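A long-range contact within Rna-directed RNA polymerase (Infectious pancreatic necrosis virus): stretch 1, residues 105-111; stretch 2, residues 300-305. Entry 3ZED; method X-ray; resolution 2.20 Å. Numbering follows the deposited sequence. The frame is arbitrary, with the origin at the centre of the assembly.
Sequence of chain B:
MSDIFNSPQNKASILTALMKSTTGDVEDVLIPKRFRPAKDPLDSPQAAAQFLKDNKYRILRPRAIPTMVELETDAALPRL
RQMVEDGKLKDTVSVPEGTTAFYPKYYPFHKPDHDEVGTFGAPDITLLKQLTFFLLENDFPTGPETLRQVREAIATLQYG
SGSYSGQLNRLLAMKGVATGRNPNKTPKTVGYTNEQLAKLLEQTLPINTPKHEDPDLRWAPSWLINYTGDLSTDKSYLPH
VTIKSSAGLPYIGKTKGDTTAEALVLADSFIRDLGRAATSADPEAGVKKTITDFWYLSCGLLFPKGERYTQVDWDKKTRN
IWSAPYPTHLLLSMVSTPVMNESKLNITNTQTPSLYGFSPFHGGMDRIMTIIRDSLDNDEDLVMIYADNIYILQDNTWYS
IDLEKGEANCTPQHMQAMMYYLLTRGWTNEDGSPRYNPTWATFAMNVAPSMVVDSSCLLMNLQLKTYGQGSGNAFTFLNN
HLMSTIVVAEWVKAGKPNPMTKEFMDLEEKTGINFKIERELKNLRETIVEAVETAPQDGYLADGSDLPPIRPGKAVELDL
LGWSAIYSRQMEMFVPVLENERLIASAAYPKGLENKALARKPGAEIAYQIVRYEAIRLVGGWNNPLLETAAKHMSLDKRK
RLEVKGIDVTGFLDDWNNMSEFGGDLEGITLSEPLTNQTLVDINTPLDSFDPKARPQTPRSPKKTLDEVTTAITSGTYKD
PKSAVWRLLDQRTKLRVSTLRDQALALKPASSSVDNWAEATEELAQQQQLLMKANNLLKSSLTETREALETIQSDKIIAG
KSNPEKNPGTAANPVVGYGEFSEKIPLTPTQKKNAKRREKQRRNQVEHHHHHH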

# COMPACT_ATOMS: atom_id res chain seq x y z
N LYS B 105 -6.99 -23.71 -8.97
CA LYS B 105 -5.76 -24.22 -8.37
C LYS B 105 -4.63 -23.24 -8.62
O LYS B 105 -4.42 -22.83 -9.77
CB LYS B 105 -5.42 -25.62 -8.93
CG LYS B 105 -6.36 -26.73 -8.46
CD LYS B 105 -6.27 -27.97 -9.31
CE LYS B 105 -7.39 -28.92 -9.00
NZ LYS B 105 -7.24 -30.19 -9.76
N TYR B 106 -3.92 -22.85 -7.55
CA TYR B 106 -2.84 -21.90 -7.68
C TYR B 106 -1.61 -22.46 -6.98
O TYR B 106 -1.60 -22.60 -5.76
CB TYR B 106 -3.24 -20.51 -7.14
CG TYR B 106 -2.09 -19.53 -7.05
CD1 TYR B 106 -1.40 -19.13 -8.19
CD2 TYR B 106 -1.65 -19.05 -5.81
CE1 TYR B 106 -0.31 -18.26 -8.10
CE2 TYR B 106 -0.58 -18.17 -5.72
CZ TYR B 106 0.09 -17.78 -6.87
OH TYR B 106 1.16 -16.91 -6.80
N TYR B 107 -0.59 -22.80 -7.77
CA TYR B 107 0.65 -23.37 -7.27
C TYR B 107 1.81 -22.42 -7.56
O TYR B 107 2.40 -22.47 -8.64
CB TYR B 107 0.88 -24.77 -7.89
CG TYR B 107 -0.06 -25.82 -7.35
CD1 TYR B 107 -1.31 -26.03 -7.93
CD2 TYR B 107 0.30 -26.64 -6.28
CE1 TYR B 107 -2.19 -27.01 -7.45
CE2 TYR B 107 -0.55 -27.65 -5.82
CZ TYR B 107 -1.80 -27.81 -6.38
OH TYR B 107 -2.65 -28.78 -5.89
N PRO B 108 2.10 -21.48 -6.63
CA PRO B 108 3.18 -20.51 -6.88
C PRO B 108 4.57 -21.12 -6.78
O PRO B 108 4.76 -22.11 -6.08
CB PRO B 108 2.98 -19.47 -5.77
CG PRO B 108 2.35 -20.22 -4.66
CD PRO B 108 1.46 -21.25 -5.31
N PHE B 109 5.53 -20.50 -7.46
CA PHE B 109 6.93 -20.92 -7.39
C PHE B 109 7.57 -20.29 -6.19
O PHE B 109 7.26 -19.16 -5.81
CB PHE B 109 7.70 -20.55 -8.68
CG PHE B 109 7.30 -21.38 -9.89
CD1 PHE B 109 7.87 -22.62 -10.13
CD2 PHE B 109 6.34 -20.91 -10.78
CE1 PHE B 109 7.49 -23.39 -11.23
CE2 PHE B 109 5.95 -21.69 -11.89
CZ PHE B 109 6.52 -22.92 -12.10
N HIS B 110 8.46 -21.03 -5.57
CA HIS B 110 9.21 -20.61 -4.40
C HIS B 110 10.66 -20.74 -4.79
O HIS B 110 11.12 -21.86 -5.06
CB HIS B 110 8.81 -21.46 -3.19
CG HIS B 110 7.38 -21.29 -2.80
ND1 HIS B 110 6.41 -22.19 -3.19
CD2 HIS B 110 6.79 -20.31 -2.07
CE1 HIS B 110 5.27 -21.74 -2.68
NE2 HIS B 110 5.45 -20.63 -1.99
N LYS B 111 11.36 -19.61 -4.96
CA LYS B 111 12.77 -19.66 -5.37
C LYS B 111 13.65 -18.78 -4.47
O LYS B 111 13.24 -17.68 -4.11
CB LYS B 111 12.95 -19.27 -6.86
CG LYS B 111 12.23 -20.14 -7.89
CD LYS B 111 12.79 -21.58 -8.01
CE LYS B 111 11.82 -22.44 -8.80
NZ LYS B 111 12.21 -23.86 -8.77
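Stretch 2 300-305: GLLFPK

Stretch 2 runs alongside stretch 1 in nearly the same direction: the end-to-end vectors of the touching parts, CA 106 to CA 110 and CA 301 to CA 304, differ by only 5°. Residues 300-304 form a strand that begins earlier in the chain, and the backbone passes into loop at Lys305. Stretch 1 is extended but belongs to no regular helix or strand. The register is set by two pairs, Tyr106 CA to Leu301 CA at 7.0 Å and Pro108 CA to Phe303 CA at 6.8 Å. No hydrogen bond joins the two segments, so this parallel course is not that of paired strands in a sheet; the backbones stand apart and side chains, with two main-chain oxygens, fill the space between them. Within stretch 2, a weak hydrogen bond from Phe303 N to Leu301 O, 3.0 Å long, spans Leu302.

The first rule of the contact is one aromatic ring serving several neighbours. Tyr106, with chi1 in t, directs its CB toward stretch 2 and has 100 Å² covered, the largest share of any residue here. Leu301, m at chi1 and t at chi2, places its CB over one face of that ring, 4.1 Å from the ring centroid and 16° off the normal, a CH-pi contact. Its CD2 also packs against Tyr106 CB at 4.0 Å, so the leucine covers both ring and stem.

At the ring edge the contact is polar in character without being a hydrogen bond: Tyr106 CE2 lies 3.4 Å from Leu302 O, near the ring plane. Leu302 starts sideways and its side-chain end leads away; its carbonyl oxygen is the atom that meets the tyrosine. Farther out, Tyr106 OH comes within 3.3 Å of Phe303 CD2, while Tyr106 CZ is 4.5 Å from the same carbon.

The second rule is close packing around Pro304, apolar where it meets Pro108. Pro108 and Pro304 both point their CB atoms toward the opposing stretch, and Pro108 CB reaches Pro304 CD at 3.6 Å. Both rings are C-gamma endo, and with no long side chain to order they pack as compact, preformed surfaces. Pro304 CG is also 3.8 Å from Phe109 O and 3.8 Å from His110 NE2, the latter nitrogen being hydrogen-bonded elsewhere in the structure. His110 starts sideways, but its end comes nearer to reach the proline.

Together the stretches bury 291 Å², a small interface centred on Tyr106, with Leu301 and Pro304 the most covered residues of stretch 2, and with no hydrogen bond across it.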

# COMPACT_ATOMS: atom_id res chain seq x y z
N GLY B 300 -8.51 -14.01 -2.98
CA GLY B 300 -7.21 -13.59 -3.48
C GLY B 300 -6.22 -14.72 -3.63
O GLY B 300 -6.22 -15.65 -2.81
N LEU B 301 -5.39 -14.68 -4.68
CA LEU B 301 -4.33 -15.68 -4.84
C LEU B 301 -3.26 -15.41 -3.78
O LEU B 301 -2.85 -14.26 -3.64
CB LEU B 301 -3.69 -15.63 -6.25
CG LEU B 301 -4.59 -15.84 -7.46
CD1 LEU B 301 -3.78 -15.76 -8.74
CD2 LEU B 301 -5.36 -17.18 -7.38
N LEU B 302 -2.89 -16.43 -2.98
CA LEU B 302 -1.89 -16.18 -1.94
C LEU B 302 -0.48 -16.23 -2.53
O LEU B 302 0.16 -17.28 -2.57
CB LEU B 302 -2.06 -17.15 -0.77
CG LEU B 302 -1.48 -16.66 0.55
CD1 LEU B 302 -2.36 -15.56 1.15
CD2 LEU B 302 -1.29 -17.83 1.52
N PHE B 303 -0.03 -15.08 -3.01
CA PHE B 303 1.25 -14.89 -3.66
C PHE B 303 2.39 -14.77 -2.63
O PHE B 303 2.30 -13.94 -1.73
CB PHE B 303 1.17 -13.62 -4.54
CG PHE B 303 2.32 -13.39 -5.48
CD1 PHE B 303 3.44 -12.67 -5.08
CD2 PHE B 303 2.25 -13.83 -6.80
CE1 PHE B 303 4.51 -12.45 -5.96
CE2 PHE B 303 3.31 -13.61 -7.68
CZ PHE B 303 4.43 -12.92 -7.26
N PRO B 304 3.49 -15.56 -2.76
CA PRO B 304 4.62 -15.41 -1.81
C PRO B 304 5.43 -14.16 -2.15
O PRO B 304 5.88 -14.01 -3.29
CB PRO B 304 5.42 -16.70 -2.00
CG PRO B 304 5.15 -17.11 -3.41
CD PRO B 304 3.77 -16.61 -3.77
N LYS B 305 5.57 -13.23 -1.20
CA LYS B 305 6.29 -11.98 -1.46
C LYS B 305 7.82 -12.18 -1.51
O LYS B 305 8.38 -12.83 -0.62
CB LYS B 305 5.93 -10.94 -0.38
CG LYS B 305 6.32 -9.52 -0.72
CD LYS B 305 5.76 -8.54 0.31
CE LYS B 305 5.90 -7.11 -0.15
NZ LYS B 305 7.30 -6.63 -0.03